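Local coordinates for tyrosine specific protein phosphatase (Trypanosoma cruzi, PDB 4AZ1) that probably removes phosphate from phosphotyrosine in protein substrates, at residues I117-L122 / I230-T235; V189-W194 / E207-N212. All blocks are in the same frame, centred on the assembly; numbering follows the deposited sequence.

Contact 1 of 2, residues I117-L122 / I230-T235; sequences IMVTKL and IGRTGT. With FMT (formic acid), chain G; FMT (formic acid), chain D.
The P-loop of the protein tyrosine phosphatases, the HCSAGIGRT signature, runs into helix 232-247, and here its arginine, Arg232, lies against Val119 and Thr120 just beyond the end of strand 115-118. Gly231 is the N-cap of the helix, and Arg232 occupies the first helical turn. Its aliphatic part packs on Val119, where CG1 comes to 3.9 Å from Arg232 CB; a compact branched residue fits this buried spot. A bend at chi3 then swings the guanidinium across the loop. There Val119 O sits over one face, 3.0 Å above the plane and offset toward the rim. The 3.2 Å between Val119 O and Arg232 NH1 is an approach over the face, with a poor angle for hydrogen bonding. Thr120 crosses the arginine at about a right angle, and Arg232 NH2 gives a weak, bent bond to its OG1 (3.0 Å, 131°). That hydroxyl lies anti to the backbone N (chi1 -178°) and donates to Lys121 O in the carbonyl plane, on a lone pair. A salt bridge to Glu124 OE2, which also bonds Thr120 OG1 and Lys121 N, and a hydrogen bond to Trp194 O should fix NH1. Arginine can use these partners and still face an anion: a formate, probably from the crystallisation liquor, lies where phosphate would be expected as in other tyrosine phosphatases, its O1 2.7 Å from Arg232 NH2 (165°).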
ATOM      1  N   ILE A 117      -9.303   3.657 -15.215  1.00 34.97           N
ATOM      2  CA  ILE A 117     -10.127   2.590 -15.748  1.00 34.09           C
ATOM      3  C   ILE A 117      -9.475   1.264 -15.425  1.00 29.92           C
ATOM      4  O   ILE A 117      -8.296   1.058 -15.723  1.00 25.04           O
ATOM      5  CB  ILE A 117     -10.294   2.705 -17.258  1.00 33.92           C
ATOM      6  CG1 ILE A 117     -11.023   4.004 -17.593  1.00 36.13           C
ATOM      7  CG2 ILE A 117     -11.071   1.495 -17.809  1.00 24.36           C
ATOM      8  CD1 ILE A 117     -11.294   4.164 -19.060  1.00 42.66           C
ATOM      9  N   MET A 118     -10.248   0.386 -14.783  1.00 30.12           N
ATOM     10  CA  MET A 118      -9.775  -0.919 -14.368  1.00 28.58           C
ATOM     11  C   MET A 118     -10.550  -1.961 -15.171  1.00 28.18           C
ATOM     12  O   MET A 118     -11.782  -2.027 -15.083  1.00 30.79           O
ATOM     13  CB  MET A 118     -10.020  -1.106 -12.855  1.00 24.59           C
ATOM     14  CG  MET A 118      -9.634  -2.485 -12.355  1.00 25.52           C
ATOM     15  SD  MET A 118      -9.953  -2.616 -10.587  1.00 29.93           S
ATOM     16  CE  MET A 118      -9.621  -4.365 -10.363  1.00 24.09           C
ATOM     17  N   VAL A 119      -9.833  -2.758 -15.965  1.00 25.12           N
ATOM     18  CA  VAL A 119     -10.473  -3.719 -16.856  1.00 30.21           C
ATOM     19  C   VAL A 119     -10.219  -5.170 -16.429  1.00 28.04           C
ATOM     20  O   VAL A 119      -9.733  -5.999 -17.207  1.00 31.08           O
ATOM     21  CB  VAL A 119     -10.017  -3.499 -18.338  1.00 39.22           C
ATOM     22  CG1 VAL A 119     -10.893  -4.277 -19.273  1.00 45.71           C
ATOM     23  CG2 VAL A 119     -10.135  -2.034 -18.702  1.00 38.51           C
ATOM     24  N   THR A 120     -10.541  -5.473 -15.183  1.00 31.10           N
ATOM     25  CA  THR A 120     -10.409  -6.824 -14.667  1.00 29.46           C
ATOM     26  C   THR A 120     -11.237  -6.915 -13.395  1.00 25.71           C
ATOM     27  O   THR A 120     -11.544  -5.888 -12.782  1.00 28.55           O
ATOM     28  CB  THR A 120      -8.911  -7.163 -14.334  1.00 29.41           C
ATOM     29  OG1 THR A 120      -8.808  -8.512 -13.871  1.00 33.00           O
ATOM     30  CG2 THR A 120      -8.361  -6.220 -13.248  1.00 24.82           C
ATOM     31  N   LYS A 121     -11.609  -8.133 -13.003  1.00 24.70           N
ATOM     32  CA  LYS A 121     -11.996  -8.376 -11.611  1.00 19.95           C
ATOM     33  C   LYS A 121     -10.750  -8.547 -10.757  1.00 28.15           C
ATOM     34  O   LYS A 121      -9.646  -8.782 -11.280  1.00 28.24           O
ATOM     35  CB  LYS A 121     -12.866  -9.627 -11.473  1.00 21.29           C
ATOM     36  CG  LYS A 121     -14.182  -9.538 -12.232  1.00 26.86           C
ATOM     37  CD  LYS A 121     -15.075 -10.686 -11.846  1.00 45.31           C
ATOM     38  CE  LYS A 121     -15.323 -11.580 -13.027  1.00 58.08           C
ATOM     39  NZ  LYS A 121     -16.541 -12.391 -12.769  1.00 70.76           N
ATOM     40  N   LEU A 122     -10.944  -8.449  -9.444  1.00 28.97           N
ATOM     41  CA  LEU A 122      -9.885  -8.685  -8.468  1.00 25.04           C
ATOM     42  C   LEU A 122      -9.360 -10.110  -8.601  1.00 27.06           C
ATOM     43  O   LEU A 122      -8.151 -10.344  -8.479  1.00 29.71           O
ATOM     44  CB  LEU A 122     -10.439  -8.478  -7.037  1.00 24.24           C
ATOM     45  CG  LEU A 122     -10.839  -7.030  -6.711  1.00 29.94           C
ATOM     46  CD1 LEU A 122     -11.640  -6.964  -5.371  1.00 27.89           C
ATOM     47  CD2 LEU A 122      -9.594  -6.147  -6.645  1.00 22.23           C
ATOM     48  N   ILE A 230      -0.888  -4.932 -19.737  1.00 32.87           N
ATOM     49  CA  ILE A 230      -0.534  -4.955 -21.157  1.00 37.31           C
ATOM     50  C   ILE A 230      -1.585  -5.649 -22.029  1.00 32.51           C
ATOM     51  O   ILE A 230      -1.505  -5.598 -23.259  1.00 36.07           O
ATOM     52  CB  ILE A 230       0.849  -5.634 -21.433  1.00 37.44           C
ATOM     53  CG1 ILE A 230       0.873  -7.083 -20.935  1.00 35.19           C
ATOM     54  CG2 ILE A 230       2.021  -4.809 -20.873  1.00 35.85           C
ATOM     55  CD1 ILE A 230       2.194  -7.852 -21.343  1.00 30.19           C
ATOM     56  N   GLY A 231      -2.547  -6.318 -21.401  1.00 25.35           N
ATOM     57  CA  GLY A 231      -3.455  -7.171 -22.154  1.00 29.72           C
ATOM     58  C   GLY A 231      -4.733  -6.461 -22.551  1.00 29.31           C
ATOM     59  O   GLY A 231      -4.792  -5.795 -23.597  1.00 26.92           O
ATOM     60  N   ARG A 232      -5.750  -6.609 -21.713  1.00 28.00           N
ATOM     61  CA  ARG A 232      -6.999  -5.891 -21.882  1.00 31.87           C
ATOM     62  C   ARG A 232      -6.749  -4.381 -21.855  1.00 35.29           C
ATOM     63  O   ARG A 232      -7.450  -3.613 -22.513  1.00 29.25           O
ATOM     64  CB  ARG A 232      -7.993  -6.322 -20.773  1.00 27.64           C
ATOM     65  CG  ARG A 232      -8.501  -7.775 -20.960  1.00 36.98           C
ATOM     66  CD  ARG A 232      -9.226  -8.304 -19.729  1.00 33.86           C
ATOM     67  NE  ARG A 232      -8.291  -8.671 -18.671  1.00 31.72           N
ATOM     68  CZ  ARG A 232      -8.658  -9.064 -17.452  1.00 28.58           C
ATOM     69  NH1 ARG A 232      -9.941  -9.148 -17.127  1.00 25.45           N
ATOM     70  NH2 ARG A 232      -7.735  -9.377 -16.559  1.00 27.98           N
ATOM     71  N   THR A 233      -5.746  -3.962 -21.087  1.00 32.17           N
ATOM     72  CA  THR A 233      -5.350  -2.560 -21.030  1.00 29.92           C
ATOM     73  C   THR A 233      -4.928  -2.069 -22.423  1.00 28.47           C
ATOM     74  O   THR A 233      -5.355  -0.996 -22.878  1.00 31.30           O
ATOM     75  CB  THR A 233      -4.165  -2.391 -20.070  1.00 36.42           C
ATOM     76  OG1 THR A 233      -4.624  -2.564 -18.724  1.00 30.46           O
ATOM     77  CG2 THR A 233      -3.527  -1.012 -20.239  1.00 34.32           C
ATOM     78  N   GLY A 234      -4.100  -2.864 -23.096  1.00 27.78           N
ATOM     79  CA  GLY A 234      -3.668  -2.560 -24.457  1.00 33.29           C
ATOM     80  C   GLY A 234      -4.798  -2.518 -25.477  1.00 32.23           C
ATOM     81  O   GLY A 234      -4.811  -1.651 -26.351  1.00 35.80           O
ATOM     82  N   THR A 235      -5.754  -3.439 -25.364  1.00 29.11           N
ATOM     83  CA  THR A 235      -6.911  -3.440 -26.258  1.00 29.87           C
ATOM     84  C   THR A 235      -7.739  -2.166 -26.113  1.00 29.36           C
ATOM     85  O   THR A 235      -8.153  -1.550 -27.113  1.00 34.52           O
ATOM     86  CB  THR A 235      -7.832  -4.642 -25.965  1.00 33.10           C
ATOM     87  OG1 THR A 235      -7.141  -5.862 -26.262  1.00 37.70           O
ATOM     88  CG2 THR A 235      -9.115  -4.561 -26.788  1.00 33.64           C
TER
HETATM   89  C   FMT G1305     -14.540  -7.527  -8.476  1.00 41.45           C
HETATM   90  O1  FMT G1305     -13.467  -7.068  -8.867  1.00 43.41           O
HETATM   91  O2  FMT G1305     -14.993  -8.615  -8.842  1.00 51.67           O
HETATM   92  C   FMT D1302      -3.981  -9.651 -17.201  1.00 44.89           C
HETATM   93  O1  FMT D1302      -5.010  -9.130 -16.763  1.00 43.87           O
HETATM   94  O2  FMT D1302      -2.863  -9.142 -17.091  1.00 39.68           O

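Contact 2 of 2, residues V189-W194 / E207-N212; sequences VQYTGW and EALLTN. With FMT (formic acid), chain G.
Helix 203-215 covers one face of the mixed sheet next to strand 184-191, and the connection between them includes Trp194, the first residue of the WPD loop in this family. Strand residues 189-191 and helix residues 207-212 run nearly antiparallel (164°), with their axes 10.3 Å apart, a spacing that leaves room for one layer of interlocking side chains. Leu209 supplies most of the helix's side of it. Its two methyl branches divide the work: Leu209 CD2 lies 3.5 Å from Val189 CG1, while Leu209 CD1 reaches Tyr191 CB at 3.9 Å, meeting the tyrosine ring obliquely near Tyr191 CD2. With CG anti to the carbonyl carbon (chi1 -71°), Leu209 spreads this fork over both strand residues, and it also touches Ile117 of the adjoining strand. Val189 and Tyr191 are two apart and so share the face turned to the helix; a beta-branched valine gives a short, rigid surface for the leucine. One turn on, Asn212 brings OD1 to 3.8 Å from Val189 CG1, a polar atom beside a methyl, but this oxygen is bound by Arg171 NH2, as befits the partly exposed border. Gln190 points to the other face of the sheet, where an extended amide can serve polar partners: NE2 donates to Thr120 O and to a formate O1 (2.7 Å, 137°), and OE1 accepts from Arg172. Followed by parallel strand 222-225, beyond strand 115-118, the arrangement is the helix-on-strand packing of a beta-alpha-beta crossover in the tyrosine phosphatase fold.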
ATOM      1  N   VAL A 189     -13.453   3.648 -12.851  1.00 35.17           N
ATOM      2  CA  VAL A 189     -14.479   2.888 -13.555  1.00 31.63           C
ATOM      3  C   VAL A 189     -13.950   1.457 -13.678  1.00 34.50           C
ATOM      4  O   VAL A 189     -12.893   1.235 -14.262  1.00 36.08           O
ATOM      5  CB  VAL A 189     -14.740   3.477 -14.960  1.00 37.70           C
ATOM      6  CG1 VAL A 189     -15.907   2.755 -15.646  1.00 35.16           C
ATOM      7  CG2 VAL A 189     -15.055   4.973 -14.862  1.00 42.09           C
ATOM      8  N   GLN A 190     -14.656   0.492 -13.104  1.00 30.71           N
ATOM      9  CA  GLN A 190     -14.218  -0.895 -13.200  1.00 34.31           C
ATOM     10  C   GLN A 190     -15.159  -1.676 -14.111  1.00 34.81           C
ATOM     11  O   GLN A 190     -16.379  -1.674 -13.921  1.00 32.69           O
ATOM     12  CB  GLN A 190     -14.147  -1.560 -11.813  1.00 34.50           C
ATOM     13  CG  GLN A 190     -13.619  -3.012 -11.837  1.00 22.58           C
ATOM     14  CD  GLN A 190     -13.707  -3.688 -10.478  1.00 27.51           C
ATOM     15  OE1 GLN A 190     -14.313  -3.146  -9.546  1.00 32.14           O
ATOM     16  NE2 GLN A 190     -13.091  -4.874 -10.353  1.00 27.90           N
ATOM     17  N   TYR A 191     -14.581  -2.358 -15.093  1.00 32.55           N
ATOM     18  CA  TYR A 191     -15.350  -3.187 -16.009  1.00 30.06           C
ATOM     19  C   TYR A 191     -15.006  -4.647 -15.727  1.00 29.46           C
ATOM     20  O   TYR A 191     -13.848  -5.074 -15.893  1.00 29.30           O
ATOM     21  CB  TYR A 191     -15.004  -2.799 -17.451  1.00 31.35           C
ATOM     22  CG  TYR A 191     -15.581  -3.707 -18.509  1.00 33.73           C
ATOM     23  CD1 TYR A 191     -16.870  -4.189 -18.400  1.00 30.82           C
ATOM     24  CD2 TYR A 191     -14.827  -4.076 -19.629  1.00 37.93           C
ATOM     25  CE1 TYR A 191     -17.402  -5.030 -19.360  1.00 30.49           C
ATOM     26  CE2 TYR A 191     -15.355  -4.898 -20.605  1.00 38.70           C
ATOM     27  CZ  TYR A 191     -16.645  -5.375 -20.465  1.00 36.88           C
ATOM     28  OH  TYR A 191     -17.192  -6.200 -21.426  1.00 41.65           O
ATOM     29  N   THR A 192     -16.014  -5.408 -15.297  1.00 32.37           N
ATOM     30  CA  THR A 192     -15.817  -6.787 -14.840  1.00 34.26           C
ATOM     31  C   THR A 192     -16.448  -7.814 -15.779  1.00 32.67           C
ATOM     32  O   THR A 192     -16.605  -8.982 -15.407  1.00 31.99           O
ATOM     33  CB  THR A 192     -16.438  -7.012 -13.433  1.00 37.55           C
ATOM     34  OG1 THR A 192     -17.839  -6.720 -13.485  1.00 36.17           O
ATOM     35  CG2 THR A 192     -15.782  -6.140 -12.390  1.00 34.17           C
ATOM     36  N   GLY A 193     -16.812  -7.392 -16.988  1.00 31.44           N
ATOM     37  CA  GLY A 193     -17.493  -8.290 -17.907  1.00 32.21           C
ATOM     38  C   GLY A 193     -16.596  -8.814 -19.024  1.00 37.18           C
ATOM     39  O   GLY A 193     -17.084  -9.360 -20.016  1.00 31.76           O
ATOM     40  N   TRP A 194     -15.284  -8.648 -18.869  1.00 30.07           N
ATOM     41  CA  TRP A 194     -14.335  -9.151 -19.850  1.00 30.79           C
ATOM     42  C   TRP A 194     -13.190  -9.897 -19.138  1.00 33.94           C
ATOM     43  O   TRP A 194     -12.201  -9.290 -18.718  1.00 29.69           O
ATOM     44  CB  TRP A 194     -13.800  -7.985 -20.688  1.00 29.68           C
ATOM     45  CG  TRP A 194     -12.801  -8.400 -21.720  1.00 36.62           C
ATOM     46  CD1 TRP A 194     -12.535  -9.672 -22.138  1.00 30.78           C
ATOM     47  CD2 TRP A 194     -11.930  -7.542 -22.470  1.00 33.24           C
ATOM     48  NE1 TRP A 194     -11.569  -9.659 -23.104  1.00 32.38           N
ATOM     49  CE2 TRP A 194     -11.172  -8.368 -23.324  1.00 37.64           C
ATOM     50  CE3 TRP A 194     -11.722  -6.160 -22.505  1.00 37.55           C
ATOM     51  CZ2 TRP A 194     -10.219  -7.859 -24.202  1.00 44.64           C
ATOM     52  CZ3 TRP A 194     -10.769  -5.655 -23.377  1.00 43.94           C
ATOM     53  CH2 TRP A 194     -10.035  -6.504 -24.214  1.00 45.54           C
ATOM     54  N   GLU A 207     -17.596   0.506 -25.508  1.00 38.24           N
ATOM     55  CA  GLU A 207     -18.033   1.833 -25.968  1.00 46.53           C
ATOM     56  C   GLU A 207     -18.319   2.793 -24.802  1.00 49.37           C
ATOM     57  O   GLU A 207     -18.004   3.987 -24.870  1.00 43.78           O
ATOM     58  CB  GLU A 207     -19.261   1.711 -26.870  1.00 49.72           C
ATOM     59  CG  GLU A 207     -18.957   1.287 -28.320  1.00 54.61           C
ATOM     60  CD  GLU A 207     -18.323   2.400 -29.170  1.00 65.56           C
ATOM     61  OE1 GLU A 207     -18.032   3.489 -28.625  1.00 64.88           O
ATOM     62  OE2 GLU A 207     -18.116   2.182 -30.389  1.00 65.65           O
ATOM     63  N   ALA A 208     -18.900   2.263 -23.726  1.00 40.16           N
ATOM     64  CA  ALA A 208     -19.231   3.072 -22.562  1.00 43.69           C
ATOM     65  C   ALA A 208     -17.941   3.547 -21.887  1.00 42.84           C
ATOM     66  O   ALA A 208     -17.820   4.710 -21.493  1.00 41.30           O
ATOM     67  CB  ALA A 208     -20.078   2.271 -21.591  1.00 45.35           C
ATOM     68  N   LEU A 209     -16.975   2.645 -21.766  1.00 35.44           N
ATOM     69  CA  LEU A 209     -15.662   3.011 -21.243  1.00 41.06           C
ATOM     70  C   LEU A 209     -15.020   4.128 -22.070  1.00 41.46           C
ATOM     71  O   LEU A 209     -14.479   5.090 -21.512  1.00 41.20           O
ATOM     72  CB  LEU A 209     -14.732   1.801 -21.205  1.00 37.75           C
ATOM     73  CG  LEU A 209     -14.984   0.702 -20.175  1.00 35.68           C
ATOM     74  CD1 LEU A 209     -13.831  -0.276 -20.214  1.00 29.93           C
ATOM     75  CD2 LEU A 209     -15.130   1.284 -18.770  1.00 33.39           C
ATOM     76  N   LEU A 210     -15.090   4.008 -23.395  1.00 42.65           N
ATOM     77  CA  LEU A 210     -14.472   5.001 -24.267  1.00 49.33           C
ATOM     78  C   LEU A 210     -15.190   6.345 -24.164  1.00 50.34           C
ATOM     79  O   LEU A 210     -14.572   7.401 -24.325  1.00 47.44           O
ATOM     80  CB  LEU A 210     -14.420   4.503 -25.713  1.00 46.95           C
ATOM     81  CG  LEU A 210     -13.578   3.232 -25.882  1.00 51.26           C
ATOM     82  CD1 LEU A 210     -13.681   2.716 -27.297  1.00 46.56           C
ATOM     83  CD2 LEU A 210     -12.128   3.519 -25.535  1.00 49.13           C
ATOM     84  N   THR A 211     -16.492   6.300 -23.894  1.00 48.84           N
ATOM     85  CA  THR A 211     -17.254   7.523 -23.656  1.00 49.05           C
ATOM     86  C   THR A 211     -16.709   8.233 -22.422  1.00 46.57           C
ATOM     87  O   THR A 211     -16.511   9.448 -22.441  1.00 50.39           O
ATOM     88  CB  THR A 211     -18.754   7.239 -23.516  1.00 48.27           C
ATOM     89  OG1 THR A 211     -19.286   6.893 -24.802  1.00 50.63           O
ATOM     90  CG2 THR A 211     -19.496   8.461 -22.981  1.00 53.68           C
ATOM     91  N   ASN A 212     -16.437   7.474 -21.361  1.00 50.16           N
ATOM     92  CA  ASN A 212     -15.785   8.049 -20.192  1.00 46.70           C
ATOM     93  C   ASN A 212     -14.468   8.713 -20.550  1.00 42.58           C
ATOM     94  O   ASN A 212     -14.228   9.847 -20.152  1.00 41.08           O
ATOM     95  CB  ASN A 212     -15.546   6.999 -19.104  1.00 49.25           C
ATOM     96  CG  ASN A 212     -16.818   6.585 -18.416  1.00 51.58           C
ATOM     97  OD1 ASN A 212     -17.030   5.408 -18.140  1.00 53.24           O
ATOM     98  ND2 ASN A 212     -17.693   7.551 -18.160  1.00 55.65           N
TER
HETATM   99  C   FMT G1305     -14.540  -7.527  -8.476  1.00 41.45           C
HETATM  100  O1  FMT G1305     -13.467  -7.068  -8.867  1.00 43.41           O
HETATM  101  O2  FMT G1305     -14.993  -8.615  -8.842  1.00 51.67           O

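How the contacts relate
Both contacts are buried and rest on neighbouring parallel strands of the same sheet, 115-118 and 184-191, which are joined by a backbone bond from Tyr191 N to Met118 O (2.8 Å). Contact 1 lies at the strand's end, about 5 Å from the chain's centre, and is largely polar, consistent with its place at the P-loop, where this family binds phosphate. Contact 2, with its centre about 10 Å from that of contact 1, is largely apolar and holds a helix against the sheet. They meet at Trp194, whose CH2 packs on Thr235 CG2, linking the helix after the P-loop to the start of the WPD loop. The formate of contact 2 also accepts from Leu122 N of contact 1.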